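Amine Dehydrogenase (Pseudomonas putida, PDB 1JMX) binds heme c and probably carries electrons, as the alpha subunit of a quinohemoprotein amine dehydrogenase. Local coordinates at residues R31-G36 with Y80-R85; H121-H126 with I147-V152; I231-N234 with W238-N241. All blocks are in the same frame, centred on the assembly; numbering follows the deposited sequence.

Contact 1 (R31-G36 with Y80-R85)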
loop_
_atom_site.group_PDB
_atom_site.type_symbol
_atom_site.label_atom_id
_atom_site.label_comp_id
_atom_site.label_asym_id
_atom_site.label_seq_id
_atom_site.Cartn_x
_atom_site.Cartn_y
_atom_site.Cartn_z
ATOM N N ARG A 31 -22.691 -8.029 -5.335
ATOM C CA ARG A 31 -23.180 -7.834 -3.960
ATOM C C ARG A 31 -21.981 -7.443 -3.115
ATOM O O ARG A 31 -20.930 -8.072 -3.206
ATOM C CB ARG A 31 -23.833 -9.101 -3.400
ATOM C CG ARG A 31 -25.130 -9.462 -4.090
ATOM C CD ARG A 31 -25.916 -10.518 -3.352
ATOM N NE ARG A 31 -25.325 -11.846 -3.436
ATOM C CZ ARG A 31 -24.748 -12.464 -2.412
ATOM N NH1 ARG A 31 -24.679 -11.860 -1.234
ATOM N NH2 ARG A 31 -24.297 -13.705 -2.542
ATOM N N LYS A 32 -22.119 -6.375 -2.339
ATOM C CA LYS A 32 -21.019 -5.893 -1.504
ATOM C C LYS A 32 -21.527 -5.375 -0.157
ATOM O O LYS A 32 -22.738 -5.267 0.078
ATOM C CB LYS A 32 -20.286 -4.731 -2.197
ATOM C CG LYS A 32 -20.156 -4.807 -3.713
ATOM C CD LYS A 32 -19.700 -3.459 -4.259
ATOM C CE LYS A 32 -19.810 -3.378 -5.774
ATOM N NZ LYS A 32 -18.624 -3.895 -6.464
ATOM N N THR A 33 -20.582 -5.022 0.709
ATOM C CA THR A 33 -20.893 -4.470 2.022
ATOM C C THR A 33 -21.230 -2.992 1.805
ATOM O O THR A 33 -21.053 -2.472 0.701
ATOM C CB THR A 33 -19.665 -4.563 2.979
ATOM O OG1 THR A 33 -18.582 -3.780 2.460
ATOM C CG2 THR A 33 -19.214 -6.007 3.151
ATOM N N PRO A 34 -21.760 -2.307 2.838
ATOM C CA PRO A 34 -22.106 -0.883 2.726
ATOM C C PRO A 34 -20.909 -0.016 2.302
ATOM O O PRO A 34 -21.051 0.874 1.460
ATOM C CB PRO A 34 -22.575 -0.543 4.137
ATOM C CG PRO A 34 -23.245 -1.808 4.557
ATOM C CD PRO A 34 -22.266 -2.865 4.107
ATOM N N GLU A 35 -19.734 -0.278 2.873
ATOM C CA GLU A 35 -18.549 0.491 2.500
ATOM C C GLU A 35 -18.032 0.079 1.130
ATOM O O GLU A 35 -17.313 0.833 0.493
ATOM C CB GLU A 35 -17.425 0.446 3.554
ATOM C CG GLU A 35 -17.397 -0.726 4.507
ATOM C CD GLU A 35 -18.499 -0.676 5.542
ATOM O OE1 GLU A 35 -19.337 -1.585 5.531
ATOM O OE2 GLU A 35 -18.539 0.263 6.355
ATOM N N GLY A 36 -18.399 -1.122 0.689
ATOM C CA GLY A 36 -17.998 -1.590 -0.624
ATOM C C GLY A 36 -18.765 -0.781 -1.660
ATOM O O GLY A 36 -18.193 -0.286 -2.635
ATOM N N TYR A 80 -12.878 -7.823 10.061
ATOM C CA TYR A 80 -11.811 -6.937 10.526
ATOM C C TYR A 80 -11.552 -5.778 9.571
ATOM O O TYR A 80 -11.063 -4.728 9.985
ATOM C CB TYR A 80 -10.505 -7.711 10.750
ATOM C CG TYR A 80 -9.969 -8.441 9.532
ATOM C CD1 TYR A 80 -10.265 -9.786 9.325
ATOM C CD2 TYR A 80 -9.175 -7.789 8.582
ATOM C CE1 TYR A 80 -9.794 -10.469 8.208
ATOM C CE2 TYR A 80 -8.693 -8.466 7.450
ATOM C CZ TYR A 80 -9.013 -9.805 7.274
ATOM O OH TYR A 80 -8.573 -10.492 6.169
ATOM N N ALA A 81 -11.871 -5.977 8.292
ATOM C CA ALA A 81 -11.680 -4.944 7.265
ATOM C C ALA A 81 -12.629 -3.766 7.487
ATOM O O ALA A 81 -12.212 -2.609 7.429
ATOM C CB ALA A 81 -11.870 -5.538 5.864
ATOM N N MET A 82 -13.901 -4.070 7.747
ATOM C CA MET A 82 -14.910 -3.039 7.997
ATOM C C MET A 82 -14.661 -2.414 9.368
ATOM O O MET A 82 -14.956 -1.241 9.589
ATOM C CB MET A 82 -16.324 -3.630 7.960
ATOM C CG MET A 82 -16.755 -4.171 6.606
ATOM S SD MET A 82 -18.385 -4.957 6.644
ATOM C CE MET A 82 -17.945 -6.559 7.268
ATOM N N GLU A 83 -14.106 -3.213 10.276
ATOM C CA GLU A 83 -13.803 -2.776 11.629
ATOM C C GLU A 83 -12.488 -2.016 11.704
ATOM O O GLU A 83 -12.049 -1.622 12.779
ATOM C CB GLU A 83 -13.814 -3.976 12.578
ATOM C CG GLU A 83 -15.203 -4.612 12.708
ATOM C CD GLU A 83 -15.198 -5.937 13.453
ATOM O OE1 GLU A 83 -14.107 -6.473 13.721
ATOM O OE2 GLU A 83 -16.288 -6.460 13.750
ATOM N N ARG A 84 -11.869 -1.807 10.546
ATOM C CA ARG A 84 -10.624 -1.060 10.434
ATOM C C ARG A 84 -9.477 -1.575 11.291
ATOM O O ARG A 84 -8.722 -0.794 11.869
ATOM C CB ARG A 84 -10.861 0.431 10.724
ATOM C CG ARG A 84 -11.897 1.104 9.822
ATOM C CD ARG A 84 -11.474 1.081 8.362
ATOM N NE ARG A 84 -10.284 1.889 8.120
ATOM C CZ ARG A 84 -9.610 1.901 6.973
ATOM N NH1 ARG A 84 -10.001 1.146 5.955
ATOM N NH2 ARG A 84 -8.546 2.676 6.840
ATOM N N ARG A 85 -9.374 -2.892 11.398
ATOM C CA ARG A 85 -8.294 -3.511 12.144
ATOM C C ARG A 85 -7.167 -3.702 11.128
ATOM O O ARG A 85 -6.970 -4.790 10.586
ATOM C CB ARG A 85 -8.753 -4.844 12.733
ATOM C CG ARG A 85 -9.931 -4.717 13.677
ATOM C CD ARG A 85 -10.258 -6.051 14.299
ATOM N NE ARG A 85 -11.491 -6.026 15.084
ATOM C CZ ARG A 85 -11.569 -5.747 16.386
ATOM N NH1 ARG A 85 -10.475 -5.463 17.083
ATOM N NH2 ARG A 85 -12.753 -5.755 16.993
#
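Met82 meets Thr33 tip to tip, with its SD atom 3.7 Å from Thr33 CG2. Glu35 crosses the same side chain at about a right angle, laying OE1 3.7 Å from Met82 SD and CD 4.0 Å from Met82 CG. No hydrogen bond joins the two segments, which meet by van der Waals contact alone. A long, flexible, polarisable thioether suits the place, because it can lie against a methyl and a carboxylate at once. Its bend at the last torsion (chi3 -82°) turns the terminal CE aside and lets the sulfur itself do the touching.

Thr33 divides its labour. OG1 sits between the backbone N and the carbonyl carbon (chi1 63°), close enough to accept a weak bond from Gly36 N at 3.2 Å, while the methyl branch is left to face the sulfur. The polar end of Glu35 is engaged elsewhere, in a salt bridge with Arg239 of the neighbouring barrel, which probably holds the carboxylate beside Met82; Met82 itself also packs on Arg239. On the other side, Met82 is carried by a type I turn from Ala81 to Arg84, closed further by Arg85 N bonding to Tyr80 O at 2.9 Å. A nearly straight salt bridge from Arg85 NE to Glu83 OE1, 3.0 Å long, spans the far end of the turn.

Thr33 is thus a helix N-cap, starting helix 34-48 in the cytochrome c-like domain; that helix carries Ser40, Arg43 and Met44 of the heme sites, and Lys32, just before the cap, touches a heme.

Contact 2 (H121-H126 with I147-V152). With HEC (heme c), chain E.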
loop_
_atom_site.group_PDB
_atom_site.type_symbol
_atom_site.label_atom_id
_atom_site.label_comp_id
_atom_site.label_asym_id
_atom_site.label_seq_id
_atom_site.Cartn_x
_atom_site.Cartn_y
_atom_site.Cartn_z
ATOM N N HIS A 121 -14.489 -8.899 -15.595
ATOM C CA HIS A 121 -14.514 -7.463 -15.881
ATOM C C HIS A 121 -13.607 -6.754 -14.885
ATOM O O HIS A 121 -12.936 -5.782 -15.231
ATOM C CB HIS A 121 -15.920 -6.882 -15.733
ATOM C CG HIS A 121 -16.818 -7.136 -16.901
ATOM N ND1 HIS A 121 -16.363 -7.162 -18.202
ATOM C CD2 HIS A 121 -18.155 -7.343 -16.967
ATOM C CE1 HIS A 121 -17.377 -7.374 -19.019
ATOM N NE2 HIS A 121 -18.477 -7.487 -18.294
ATOM N N LEU A 122 -13.614 -7.236 -13.640
ATOM C CA LEU A 122 -12.784 -6.656 -12.595
ATOM C C LEU A 122 -11.301 -6.782 -12.931
ATOM O O LEU A 122 -10.562 -5.817 -12.784
ATOM C CB LEU A 122 -13.085 -7.290 -11.242
ATOM C CG LEU A 122 -12.211 -6.840 -10.072
ATOM C CD1 LEU A 122 -13.037 -6.754 -8.828
ATOM C CD2 LEU A 122 -11.062 -7.814 -9.887
ATOM N N VAL A 123 -10.874 -7.953 -13.403
ATOM C CA VAL A 123 -9.471 -8.154 -13.772
ATOM C C VAL A 123 -9.039 -7.196 -14.894
ATOM O O VAL A 123 -7.967 -6.596 -14.823
ATOM C CB VAL A 123 -9.193 -9.608 -14.200
ATOM C CG1 VAL A 123 -7.765 -9.748 -14.692
ATOM C CG2 VAL A 123 -9.421 -10.543 -13.033
ATOM N N ASN A 124 -9.886 -7.039 -15.912
ATOM C CA ASN A 124 -9.596 -6.140 -17.030
ATOM C C ASN A 124 -9.491 -4.696 -16.569
ATOM O O ASN A 124 -8.660 -3.949 -17.070
ATOM C CB ASN A 124 -10.659 -6.271 -18.127
ATOM C CG ASN A 124 -10.447 -7.488 -18.994
ATOM O OD1 ASN A 124 -9.610 -7.483 -19.887
ATOM N ND2 ASN A 124 -11.191 -8.543 -18.723
ATOM N N PHE A 125 -10.337 -4.308 -15.619
ATOM C CA PHE A 125 -10.305 -2.954 -15.078
ATOM C C PHE A 125 -8.982 -2.670 -14.374
ATOM O O PHE A 125 -8.445 -1.580 -14.491
ATOM C CB PHE A 125 -11.457 -2.712 -14.096
ATOM C CG PHE A 125 -11.221 -1.545 -13.161
ATOM C CD1 PHE A 125 -10.861 -1.762 -11.830
ATOM C CD2 PHE A 125 -11.300 -0.234 -13.623
ATOM C CE1 PHE A 125 -10.580 -0.699 -10.990
ATOM C CE2 PHE A 125 -11.019 0.838 -12.784
ATOM C CZ PHE A 125 -10.657 0.603 -11.467
ATOM N N HIS A 126 -8.485 -3.636 -13.609
ATOM C CA HIS A 126 -7.230 -3.464 -12.890
ATOM C C HIS A 126 -6.058 -3.207 -13.818
ATOM O O HIS A 126 -5.381 -2.187 -13.695
ATOM C CB HIS A 126 -6.943 -4.677 -12.005
ATOM C CG HIS A 126 -7.700 -4.665 -10.719
ATOM N ND1 HIS A 126 -9.017 -5.044 -10.590
ATOM C CD2 HIS A 126 -7.316 -4.253 -9.489
ATOM C CE1 HIS A 126 -9.380 -4.848 -9.332
ATOM N NE2 HIS A 126 -8.379 -4.372 -8.630
ATOM N N ILE A 147 -3.155 -16.140 -16.290
ATOM C CA ILE A 147 -3.323 -16.800 -14.998
ATOM C C ILE A 147 -4.536 -16.217 -14.266
ATOM O O ILE A 147 -5.356 -16.951 -13.709
ATOM C CB ILE A 147 -2.035 -16.613 -14.125
ATOM C CG1 ILE A 147 -0.893 -17.475 -14.670
ATOM C CG2 ILE A 147 -2.296 -16.934 -12.670
ATOM C CD1 ILE A 147 0.447 -17.155 -14.053
ATOM N N ALA A 148 -4.658 -14.895 -14.292
ATOM C CA ALA A 148 -5.754 -14.215 -13.614
ATOM C C ALA A 148 -7.115 -14.540 -14.232
ATOM O O ALA A 148 -8.096 -14.725 -13.518
ATOM C CB ALA A 148 -5.508 -12.712 -13.604
ATOM N N LEU A 149 -7.159 -14.648 -15.554
ATOM C CA LEU A 149 -8.402 -14.943 -16.256
ATOM C C LEU A 149 -8.765 -16.425 -16.262
ATOM O O LEU A 149 -9.929 -16.777 -16.090
ATOM C CB LEU A 149 -8.339 -14.429 -17.696
ATOM C CG LEU A 149 -8.218 -12.916 -17.920
ATOM C CD1 LEU A 149 -8.011 -12.623 -19.394
ATOM C CD2 LEU A 149 -9.453 -12.196 -17.391
ATOM N N GLN A 150 -7.769 -17.284 -16.445
ATOM C CA GLN A 150 -8.000 -18.722 -16.507
ATOM C C GLN A 150 -7.995 -19.471 -15.179
ATOM O O GLN A 150 -8.717 -20.449 -15.022
ATOM C CB GLN A 150 -7.010 -19.373 -17.471
ATOM C CG GLN A 150 -7.227 -18.983 -18.922
ATOM C CD GLN A 150 -6.051 -19.356 -19.806
ATOM O OE1 GLN A 150 -5.585 -18.546 -20.610
ATOM N NE2 GLN A 150 -5.554 -20.584 -19.654
ATOM N N GLN A 151 -7.172 -19.030 -14.236
ATOM C CA GLN A 151 -7.096 -19.683 -12.934
ATOM C C GLN A 151 -7.868 -18.950 -11.852
ATOM O O GLN A 151 -8.728 -19.530 -11.191
ATOM C CB GLN A 151 -5.644 -19.810 -12.472
ATOM C CG GLN A 151 -5.028 -21.184 -12.603
ATOM C CD GLN A 151 -4.631 -21.511 -14.020
ATOM O OE1 GLN A 151 -5.104 -22.497 -14.594
ATOM N NE2 GLN A 151 -3.753 -20.689 -14.600
ATOM N N VAL A 152 -7.560 -17.667 -11.692
ATOM C CA VAL A 152 -8.166 -16.840 -10.653
ATOM C C VAL A 152 -9.648 -16.513 -10.801
ATOM O O VAL A 152 -10.406 -16.676 -9.846
ATOM C CB VAL A 152 -7.359 -15.533 -10.435
ATOM C CG1 VAL A 152 -7.911 -14.756 -9.240
ATOM C CG2 VAL A 152 -5.875 -15.853 -10.225
HETATM FE FE HEC E . -7.924 -4.617 -6.552
HETATM C CHA HEC E . -10.081 -2.145 -5.916
HETATM C CHB HEC E . -10.479 -6.820 -6.400
HETATM C CHC HEC E . -5.796 -7.120 -7.370
HETATM C CHD HEC E . -5.359 -2.348 -6.733
HETATM N NA HEC E . -9.846 -4.509 -6.205
HETATM C C1A HEC E . -10.588 -3.401 -5.951
HETATM C C2A HEC E . -11.973 -3.717 -5.741
HETATM C C3A HEC E . -12.078 -5.039 -5.863
HETATM C C4A HEC E . -10.760 -5.526 -6.166
HETATM C CMA HEC E . -13.346 -5.864 -5.731
HETATM C CAA HEC E . -13.071 -2.716 -5.461
HETATM C CBA HEC E . -13.954 -2.755 -6.706
HETATM C CGA HEC E . -15.138 -1.821 -6.728
HETATM O O1A HEC E . -15.366 -1.065 -5.799
HETATM O O2A HEC E . -15.846 -1.845 -7.712
HETATM N NB HEC E . -8.093 -6.539 -6.818
HETATM C C1B HEC E . -9.245 -7.319 -6.718
HETATM C C2B HEC E . -9.033 -8.696 -7.014
HETATM C C3B HEC E . -7.708 -8.793 -7.321
HETATM C C4B HEC E . -7.122 -7.455 -7.172
HETATM C CMB HEC E . -10.097 -9.812 -7.009
HETATM C CAB HEC E . -7.050 -10.098 -7.745
HETATM C CBB HEC E . -6.737 -10.224 -9.239
HETATM N NC HEC E . -5.988 -4.713 -6.935
HETATM C C1C HEC E . -5.261 -5.842 -7.249
HETATM C C2C HEC E . -3.874 -5.543 -7.449
HETATM C C3C HEC E . -3.736 -4.228 -7.261
HETATM C C4C HEC E . -5.058 -3.692 -6.958
HETATM C CMC HEC E . -2.791 -6.565 -7.804
HETATM C CAC HEC E . -2.391 -3.536 -7.234
HETATM C CBC HEC E . -1.777 -2.993 -8.510
HETATM N ND HEC E . -7.749 -2.666 -6.372
HETATM C C1D HEC E . -6.630 -1.864 -6.471
HETATM C C2D HEC E . -6.967 -0.450 -6.282
HETATM C C3D HEC E . -8.330 -0.452 -6.062
HETATM C C4D HEC E . -8.758 -1.793 -6.112
HETATM C CMD HEC E . -6.000 0.730 -6.329
HETATM C CAD HEC E . -9.328 0.683 -5.803
HETATM C CBD HEC E . -8.789 2.069 -5.678
HETATM C CGD HEC E . -8.560 2.423 -4.247
HETATM O O1D HEC E . -8.363 1.498 -3.426
HETATM O O2D HEC E . -8.573 3.631 -3.921
#
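Val123 points its CG1 methyl into the neighbouring helix, 3.9 Å from Ala148 CB and 4.0 Å from Leu149 CD2. With CG1 anti to the backbone N (chi1 175°), this one branch serves both partners, and the Leu149 side chain slants across it. Alanine suits its place directly opposite, since a single methyl is enough to meet the valine. Asn124 lies at the border of the patch, its ND2 bound to Glu120 O and its OD1 accepting from Val122 N of a neighbouring subunit.

The helices run nearly antiparallel, their axes 10.2 Å apart at an angle of 158°, within the cytochrome c-like domain. The face of helix 116-129 turned to the heme carries an axial ligand of a bis-histidine site: His126 NE2 holds the iron at 2.1 Å, and His104 gives the second nitrogen. The imidazole stands on the porphyrin with CD2 nearest pyrrole nitrogen NC and CE1 near NA. Its rotation is fixed from behind, as ND1 donates a nearly straight 2.8 Å bond to Leu122 O, which also takes the helical N-H of His126 from the opposite face of its carbonyl plane.

Leu122 spreads its two methyls over the macrocycle, CD1 3.5 Å from HEC CHB and CD2 3.6 Å from HEC C2B. An alanine here lacks both branches and would probably open a gap over that heme edge beside the ligating imidazole.

Contact 3 (I231-N234 with W238-N241)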
loop_
_atom_site.group_PDB
_atom_site.type_symbol
_atom_site.label_atom_id
_atom_site.label_comp_id
_atom_site.label_asym_id
_atom_site.label_seq_id
_atom_site.Cartn_x
_atom_site.Cartn_y
_atom_site.Cartn_z
ATOM N N ILE A 231 -27.353 3.981 11.554
ATOM C CA ILE A 231 -28.177 3.495 10.460
ATOM C C ILE A 231 -27.959 1.998 10.458
ATOM O O ILE A 231 -26.924 1.514 10.907
ATOM C CB ILE A 231 -27.745 4.075 9.081
ATOM C CG1 ILE A 231 -27.872 5.600 9.086
ATOM C CG2 ILE A 231 -28.644 3.521 7.960
ATOM C CD1 ILE A 231 -27.542 6.259 7.749
ATOM N N LEU A 232 -28.938 1.271 9.945
ATOM C CA LEU A 232 -28.865 -0.174 9.892
ATOM C C LEU A 232 -29.027 -0.625 8.437
ATOM O O LEU A 232 -30.041 -0.337 7.794
ATOM C CB LEU A 232 -29.955 -0.761 10.799
ATOM C CG LEU A 232 -30.025 -2.220 11.263
ATOM C CD1 LEU A 232 -31.046 -2.987 10.460
ATOM C CD2 LEU A 232 -28.666 -2.884 11.249
ATOM N N TYR A 233 -27.984 -1.276 7.924
ATOM C CA TYR A 233 -27.952 -1.794 6.560
ATOM C C TYR A 233 -28.186 -3.290 6.530
ATOM O O TYR A 233 -27.691 -4.020 7.383
ATOM C CB TYR A 233 -26.591 -1.534 5.917
ATOM C CG TYR A 233 -26.203 -0.089 5.799
ATOM C CD1 TYR A 233 -25.255 0.466 6.653
ATOM C CD2 TYR A 233 -26.746 0.718 4.801
ATOM C CE1 TYR A 233 -24.850 1.782 6.514
ATOM C CE2 TYR A 233 -26.349 2.033 4.651
ATOM C CZ TYR A 233 -25.399 2.558 5.508
ATOM O OH TYR A 233 -24.986 3.853 5.354
ATOM N N ASN A 234 -28.949 -3.736 5.543
ATOM C CA ASN A 234 -29.234 -5.153 5.340
ATOM C C ASN A 234 -29.718 -5.910 6.578
ATOM O O ASN A 234 -29.426 -7.090 6.739
ATOM C CB ASN A 234 -28.001 -5.837 4.737
ATOM C CG ASN A 234 -28.314 -7.186 4.119
ATOM O OD1 ASN A 234 -29.451 -7.471 3.766
ATOM N ND2 ASN A 234 -27.295 -8.022 3.982
ATOM N N TRP A 238 -24.829 -2.607 11.358
ATOM C CA TRP A 238 -24.956 -1.393 12.144
ATOM C C TRP A 238 -23.776 -0.445 11.965
ATOM O O TRP A 238 -22.626 -0.815 12.195
ATOM C CB TRP A 238 -25.103 -1.782 13.615
ATOM C CG TRP A 238 -25.087 -0.649 14.586
ATOM C CD1 TRP A 238 -23.987 -0.007 15.085
ATOM C CD2 TRP A 238 -26.222 -0.069 15.238
ATOM N NE1 TRP A 238 -24.367 0.930 16.014
ATOM C CE2 TRP A 238 -25.733 0.915 16.130
ATOM C CE3 TRP A 238 -27.604 -0.286 15.161
ATOM C CZ2 TRP A 238 -26.583 1.680 16.943
ATOM C CZ3 TRP A 238 -28.446 0.472 15.964
ATOM C CH2 TRP A 238 -27.932 1.445 16.844
ATOM N N ARG A 239 -24.076 0.787 11.564
ATOM C CA ARG A 239 -23.062 1.813 11.375
ATOM C C ARG A 239 -23.477 3.027 12.179
ATOM O O ARG A 239 -24.515 3.619 11.924
ATOM C CB ARG A 239 -22.929 2.188 9.896
ATOM C CG ARG A 239 -22.403 1.072 9.034
ATOM C CD ARG A 239 -20.996 0.674 9.439
ATOM N NE ARG A 239 -20.512 -0.425 8.615
ATOM C CZ ARG A 239 -20.890 -1.687 8.770
ATOM N NH1 ARG A 239 -21.746 -2.016 9.724
ATOM N NH2 ARG A 239 -20.451 -2.614 7.941
ATOM N N GLY A 240 -22.659 3.414 13.144
ATOM C CA GLY A 240 -23.016 4.555 13.954
ATOM C C GLY A 240 -21.896 5.523 14.228
ATOM O O GLY A 240 -20.732 5.255 13.945
ATOM N N ASN A 241 -22.275 6.693 14.728
ATOM C CA ASN A 241 -21.316 7.720 15.077
ATOM C C ASN A 241 -21.765 8.294 16.404
ATOM O O ASN A 241 -22.874 8.819 16.526
ATOM C CB ASN A 241 -21.255 8.820 14.019
ATOM C CG ASN A 241 -20.117 9.785 14.271
ATOM O OD1 ASN A 241 -20.262 10.782 14.998
ATOM N ND2 ASN A 241 -18.958 9.469 13.715
#
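Ile231 and Arg239 form an antiparallel hydrogen-bonded pair, with Ile231 N reaching Arg239 O at 2.9 Å and Arg239 N reaching Ile231 O at 3.0 Å, and the adjoining Leu232 and Trp238 make the non-hydrogen-bonded pair, their CA atoms 4.7 Å apart. On the face of Leu232 and Trp238 the leucine leans across to the other strand, its CD2 4.4 Å from Trp238 CB, an apolar match suited to a buried face.

The other face is more polar. Tyr233 offers its ring edge to the aliphatic part of Arg239, CE1 lying 3.6 Å from Arg239 CG, while Ile231 CG2 sits over one ring face toward the rim. The arginine chain bends at chi2 (-63°), and its guanidinium plane stands 77° from the phenol ring. Arginine fits because its methylenes pack on the tyrosine while its charged end goes further, in salt bridges to Glu35 and Glu237.

The hairpin of strands 223-233 and 237-244 belongs to an eight-stranded antiparallel barrel. Trp238 meets Phe253 of strand 247-256 and Val212 of strand 209-218, whereas Ile231 and Tyr233 lie against Lys62 of helix 54-67 in the heme domain.

How the contacts relate
Contacts 1 and 2 both lie in the heme-binding domain, and contact 3 belongs to the adjoining barrel. Contacts 1 and 2 are mostly buried, contact 3 only partly so. Contact 1 is nearest the centre of the chain and contact 2 farthest out, yet contact 2 has a heme on one side and a neighbouring subunit on another. Their chemistry differs accordingly: a thioether joins a loop to a helix start in contact 1, aliphatic packing joins two helices in contact 2, and backbone bonds pair the strands in contact 3. Contacts 1 and 3 touch, Pro34 packing on Tyr233 where the two domains meet; contact 2 touches neither.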